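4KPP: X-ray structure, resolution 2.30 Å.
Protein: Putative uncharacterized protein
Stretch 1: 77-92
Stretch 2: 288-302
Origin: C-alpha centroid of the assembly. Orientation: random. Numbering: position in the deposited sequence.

Stretch 1 77-92: PEYAVDGYFAWKAGSV
Stretch 2 (288-302) LLIGTIAIIYSISAF

The most unusual feature of this contact is the absence of a side chain at Gly 90, which lets the two backbones close to 4.6 Å between Gly 90 CA and Ala 301 CA. An ideal CB on Gly 90 would point toward the other stretch and lie 2.1 Å from Ser 300 OG and 2.5 Å from Tyr 297 O, both clashes. In its place, Gly 90 CA packs 3.2 Å from Ser 300 OG, and Gly 90 O lies 3.2 Å from Ala 301 CB.

Both segments are helical, 77-91 continuing a helix that begins earlier in the chain and the second helical from Leu 288. They run in the same general direction, crossing at -34° with axes 7.4 Å apart at closest approach. The register passes from Tyr 79 CA and Leu 289 CA, 6.6 Å apart, through Ala 86 CA and Ile 293 CA at 5.3 Å, to the glycine, so the backbones converge toward their C-terminal ends. The contact buries 810 Å², both sides summed.

Ser 300 (chi1 p) points toward the first helix. Its OG lies 3.1 Å from Trp 87 O and 3.0 Å from Ile 296 O, and its single proton could serve either acceptor. Ser 300 CB sits over a face of the Trp 87 six-membered ring, 3.7 Å from the centroid, a CH-pi contact; Trp 87 is in the t rotamer (chi2 -86°). Ile 296 CG2 approaches the edge of the same indole. Trp 87 O accepts a hydrogen bond from Ser 91 OG at 2.8 Å, with Ser 91 in the p rotamer.

At the middle, the small Ala 86 points toward the second helix, its CB 3.8 Å from Ile 293 CB and 3.7 Å from Ile 296 CG2. Ile 293 is p,t, whereas Ile 296 is m,t. Tyr 297 (t, chi2 73°) starts sideways, but its ring comes nearer, placing CD1 3.7 Å from Ala 89 CB.

At the wider N-terminal end, a larger side chain spans the gap. Tyr 79 (m, chi2 75°) receives Leu 289 CG over one ring face, 4.0 Å from the centroid, while its CE2 lies 3.7 Å from Leu 288 CD2. Tyr 79 OH is 3.5 Å from Leu 289 N, but the angle is too poor for a hydrogen bond; the hydroxyl is satisfied elsewhere in the structure. Asp 82 (t) contributes packing, with CG 3.5 Å from Ile 293 CG2.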

# COMPACT_ATOMS: atom_id res chain seq x y z
N PRO A 77 2.58 1.48 -7.85
CA PRO A 77 1.39 1.49 -8.72
C PRO A 77 0.15 2.07 -8.04
O PRO A 77 -0.68 2.68 -8.71
CB PRO A 77 1.18 0.00 -9.02
CG PRO A 77 2.53 -0.58 -8.97
CD PRO A 77 3.25 0.16 -7.88
N GLU A 78 0.04 1.89 -6.73
CA GLU A 78 -1.11 2.45 -6.02
C GLU A 78 -1.04 3.97 -5.99
O GLU A 78 -2.06 4.65 -6.16
CB GLU A 78 -1.20 1.88 -4.60
CG GLU A 78 -2.19 2.63 -3.70
CD GLU A 78 -3.60 2.69 -4.27
OE1 GLU A 78 -4.34 3.64 -3.93
OE2 GLU A 78 -3.98 1.80 -5.06
N TYR A 79 0.15 4.51 -5.78
CA TYR A 79 0.33 5.96 -5.78
C TYR A 79 0.07 6.54 -7.16
O TYR A 79 -0.48 7.64 -7.28
CB TYR A 79 1.73 6.33 -5.28
CG TYR A 79 1.87 6.26 -3.78
CD1 TYR A 79 1.97 5.04 -3.13
CD2 TYR A 79 1.88 7.42 -3.01
CE1 TYR A 79 2.08 4.97 -1.76
CE2 TYR A 79 2.00 7.36 -1.64
CZ TYR A 79 2.10 6.13 -1.02
OH TYR A 79 2.21 6.06 0.35
N ALA A 80 0.46 5.80 -8.19
CA ALA A 80 0.31 6.28 -9.56
C ALA A 80 -1.15 6.25 -10.02
O ALA A 80 -1.62 7.19 -10.66
CB ALA A 80 1.18 5.48 -10.50
N VAL A 81 -1.85 5.17 -9.69
CA VAL A 81 -3.26 5.04 -10.03
C VAL A 81 -4.12 6.02 -9.23
O VAL A 81 -4.97 6.72 -9.79
CB VAL A 81 -3.78 3.60 -9.82
CG1 VAL A 81 -5.30 3.54 -9.96
CG2 VAL A 81 -3.11 2.64 -10.79
N ASP A 82 -3.90 6.08 -7.92
CA ASP A 82 -4.66 7.00 -7.08
C ASP A 82 -4.28 8.43 -7.41
O ASP A 82 -5.11 9.34 -7.36
CB ASP A 82 -4.40 6.71 -5.60
CG ASP A 82 -5.52 7.23 -4.71
OD1 ASP A 82 -6.46 7.86 -5.24
OD2 ASP A 82 -5.45 7.00 -3.49
N GLY A 83 -3.01 8.63 -7.76
CA GLY A 83 -2.52 9.93 -8.17
C GLY A 83 -3.19 10.40 -9.45
O GLY A 83 -3.48 11.59 -9.60
N TYR A 84 -3.44 9.48 -10.37
CA TYR A 84 -4.13 9.81 -11.61
C TYR A 84 -5.54 10.31 -11.33
O TYR A 84 -5.98 11.29 -11.91
CB TYR A 84 -4.18 8.61 -12.56
CG TYR A 84 -5.10 8.83 -13.74
CD1 TYR A 84 -4.69 9.59 -14.84
CD2 TYR A 84 -6.39 8.31 -13.76
CE1 TYR A 84 -5.53 9.81 -15.91
CE2 TYR A 84 -7.24 8.52 -14.83
CZ TYR A 84 -6.80 9.27 -15.91
OH TYR A 84 -7.64 9.49 -16.97
N PHE A 85 -6.24 9.60 -10.45
CA PHE A 85 -7.59 9.99 -10.04
C PHE A 85 -7.60 11.37 -9.39
O PHE A 85 -8.50 12.17 -9.64
CB PHE A 85 -8.15 8.97 -9.05
CG PHE A 85 -8.53 7.66 -9.67
CD1 PHE A 85 -9.08 7.62 -10.94
CD2 PHE A 85 -8.34 6.47 -8.99
CE1 PHE A 85 -9.44 6.42 -11.51
CE2 PHE A 85 -8.69 5.27 -9.56
CZ PHE A 85 -9.24 5.24 -10.82
N ALA A 86 -6.61 11.65 -8.56
CA ALA A 86 -6.51 12.95 -7.91
C ALA A 86 -6.18 14.05 -8.93
O ALA A 86 -6.68 15.17 -8.81
CB ALA A 86 -5.49 12.92 -6.78
N TRP A 87 -5.35 13.73 -9.92
CA TRP A 87 -5.02 14.69 -10.96
C TRP A 87 -6.25 15.06 -11.77
O TRP A 87 -6.52 16.24 -12.01
CB TRP A 87 -3.92 14.16 -11.89
CG TRP A 87 -3.50 15.16 -12.93
CD1 TRP A 87 -4.08 15.36 -14.16
CD2 TRP A 87 -2.43 16.11 -12.84
NE1 TRP A 87 -3.44 16.37 -14.83
CE2 TRP A 87 -2.42 16.85 -14.04
CE3 TRP A 87 -1.48 16.40 -11.86
CZ2 TRP A 87 -1.49 17.86 -14.28
CZ3 TRP A 87 -0.56 17.41 -12.10
CH2 TRP A 87 -0.58 18.12 -13.30
N LYS A 88 -7.00 14.05 -12.20
CA LYS A 88 -8.24 14.28 -12.94
C LYS A 88 -9.25 15.03 -12.08
O LYS A 88 -10.00 15.86 -12.58
CB LYS A 88 -8.82 12.95 -13.42
CG LYS A 88 -7.88 12.15 -14.31
CD LYS A 88 -7.54 12.89 -15.60
CE LYS A 88 -8.78 13.16 -16.44
NZ LYS A 88 -8.46 13.86 -17.71
N ALA A 89 -9.26 14.74 -10.78
CA ALA A 89 -10.18 15.39 -9.85
C ALA A 89 -10.00 16.91 -9.82
O ALA A 89 -10.98 17.65 -9.74
CB ALA A 89 -10.01 14.81 -8.44
N GLY A 90 -8.76 17.37 -9.88
CA GLY A 90 -8.48 18.79 -9.80
C GLY A 90 -8.51 19.49 -11.14
O GLY A 90 -8.84 20.67 -11.22
N SER A 91 -8.15 18.77 -12.20
CA SER A 91 -8.09 19.34 -13.54
C SER A 91 -9.43 19.24 -14.26
O SER A 91 -9.75 20.08 -15.10
CB SER A 91 -7.01 18.66 -14.36
OG SER A 91 -7.29 17.28 -14.53
N VAL A 92 -10.22 18.22 -13.92
CA VAL A 92 -11.48 17.97 -14.60
C VAL A 92 -12.67 18.00 -13.64
O VAL A 92 -13.73 18.52 -13.97
CB VAL A 92 -11.44 16.63 -15.39
CG1 VAL A 92 -12.84 16.15 -15.74
CG2 VAL A 92 -10.59 16.77 -16.64
N LEU A 288 1.34 9.07 3.75
CA LEU A 288 1.84 9.70 2.53
C LEU A 288 0.81 9.71 1.39
O LEU A 288 0.70 10.69 0.66
CB LEU A 288 3.13 9.02 2.06
CG LEU A 288 3.80 9.63 0.82
CD1 LEU A 288 4.37 11.02 1.12
CD2 LEU A 288 4.87 8.71 0.26
N LEU A 289 0.07 8.61 1.26
CA LEU A 289 -0.92 8.48 0.19
C LEU A 289 -2.02 9.53 0.32
O LEU A 289 -2.40 10.16 -0.66
CB LEU A 289 -1.54 7.08 0.22
CG LEU A 289 -1.81 6.40 -1.13
CD1 LEU A 289 -2.99 5.43 -1.02
CD2 LEU A 289 -2.04 7.39 -2.26
N ILE A 290 -2.52 9.71 1.54
CA ILE A 290 -3.58 10.69 1.77
C ILE A 290 -3.09 12.09 1.45
O ILE A 290 -3.78 12.86 0.78
CB ILE A 290 -4.08 10.65 3.23
CG1 ILE A 290 -4.32 9.20 3.67
CG2 ILE A 290 -5.35 11.49 3.37
CD1 ILE A 290 -4.82 9.07 5.09
N GLY A 291 -1.89 12.42 1.92
CA GLY A 291 -1.28 13.70 1.62
C GLY A 291 -1.08 13.90 0.13
O GLY A 291 -1.32 14.98 -0.40
N THR A 292 -0.66 12.83 -0.55
CA THR A 292 -0.38 12.89 -1.98
C THR A 292 -1.61 13.24 -2.81
O THR A 292 -1.55 14.12 -3.68
CB THR A 292 0.23 11.58 -2.50
OG1 THR A 292 1.48 11.34 -1.83
CG2 THR A 292 0.48 11.65 -3.99
N ILE A 293 -2.73 12.58 -2.56
CA ILE A 293 -3.94 12.85 -3.33
C ILE A 293 -4.50 14.24 -3.06
O ILE A 293 -5.03 14.89 -3.96
CB ILE A 293 -5.03 11.76 -3.16
CG1 ILE A 293 -5.54 11.72 -1.71
CG2 ILE A 293 -4.52 10.40 -3.60
CD1 ILE A 293 -6.74 10.82 -1.52
N ALA A 294 -4.38 14.71 -1.82
CA ALA A 294 -4.85 16.05 -1.47
C ALA A 294 -3.94 17.12 -2.08
O ALA A 294 -4.42 18.14 -2.57
CB ALA A 294 -4.93 16.22 0.04
N ILE A 295 -2.63 16.87 -2.06
CA ILE A 295 -1.66 17.77 -2.67
C ILE A 295 -1.86 17.85 -4.18
O ILE A 295 -1.95 18.94 -4.75
CB ILE A 295 -0.21 17.35 -2.35
CG1 ILE A 295 0.16 17.74 -0.92
CG2 ILE A 295 0.76 18.01 -3.32
CD1 ILE A 295 1.54 17.26 -0.48
N ILE A 296 -1.94 16.68 -4.82
CA ILE A 296 -2.17 16.60 -6.26
C ILE A 296 -3.46 17.31 -6.67
O ILE A 296 -3.51 17.96 -7.72
CB ILE A 296 -2.18 15.12 -6.74
CG1 ILE A 296 -0.76 14.55 -6.72
CG2 ILE A 296 -2.75 15.01 -8.14
CD1 ILE A 296 -0.67 13.12 -7.24
N TYR A 297 -4.49 17.20 -5.84
CA TYR A 297 -5.76 17.87 -6.09
C TYR A 297 -5.59 19.39 -6.22
O TYR A 297 -6.29 20.03 -7.00
CB TYR A 297 -6.77 17.53 -4.98
CG TYR A 297 -8.14 18.12 -5.19
CD1 TYR A 297 -9.00 17.61 -6.16
CD2 TYR A 297 -8.60 19.18 -4.41
CE1 TYR A 297 -10.26 18.15 -6.36
CE2 TYR A 297 -9.86 19.72 -4.60
CZ TYR A 297 -10.69 19.19 -5.57
OH TYR A 297 -11.94 19.72 -5.77
N SER A 298 -4.66 19.95 -5.45
CA SER A 298 -4.38 21.38 -5.54
C SER A 298 -3.47 21.70 -6.72
O SER A 298 -3.65 22.72 -7.38
CB SER A 298 -3.75 21.89 -4.24
OG SER A 298 -4.71 22.00 -3.21
N ILE A 299 -2.50 20.83 -6.97
CA ILE A 299 -1.53 21.06 -8.05
C ILE A 299 -2.18 21.02 -9.43
O ILE A 299 -1.96 21.90 -10.25
CB ILE A 299 -0.37 20.05 -7.99
CG1 ILE A 299 0.43 20.23 -6.69
CG2 ILE A 299 0.54 20.21 -9.20
CD1 ILE A 299 1.65 19.35 -6.60
N SER A 300 -2.98 19.98 -9.67
CA SER A 300 -3.62 19.79 -10.98
C SER A 300 -4.62 20.89 -11.31
O SER A 300 -4.91 21.14 -12.48
CB SER A 300 -4.31 18.43 -11.05
OG SER A 300 -5.35 18.32 -10.10
N ALA A 301 -5.13 21.55 -10.28
CA ALA A 301 -6.07 22.65 -10.47
C ALA A 301 -5.32 23.98 -10.48
O ALA A 301 -5.90 25.02 -10.80
CB ALA A 301 -7.11 22.65 -9.36
N PHE A 302 -4.04 23.93 -10.14
CA PHE A 302 -3.21 25.13 -9.97
C PHE A 302 -3.82 26.11 -8.97
O PHE A 302 -3.85 27.31 -9.22
CB PHE A 302 -2.95 25.81 -11.31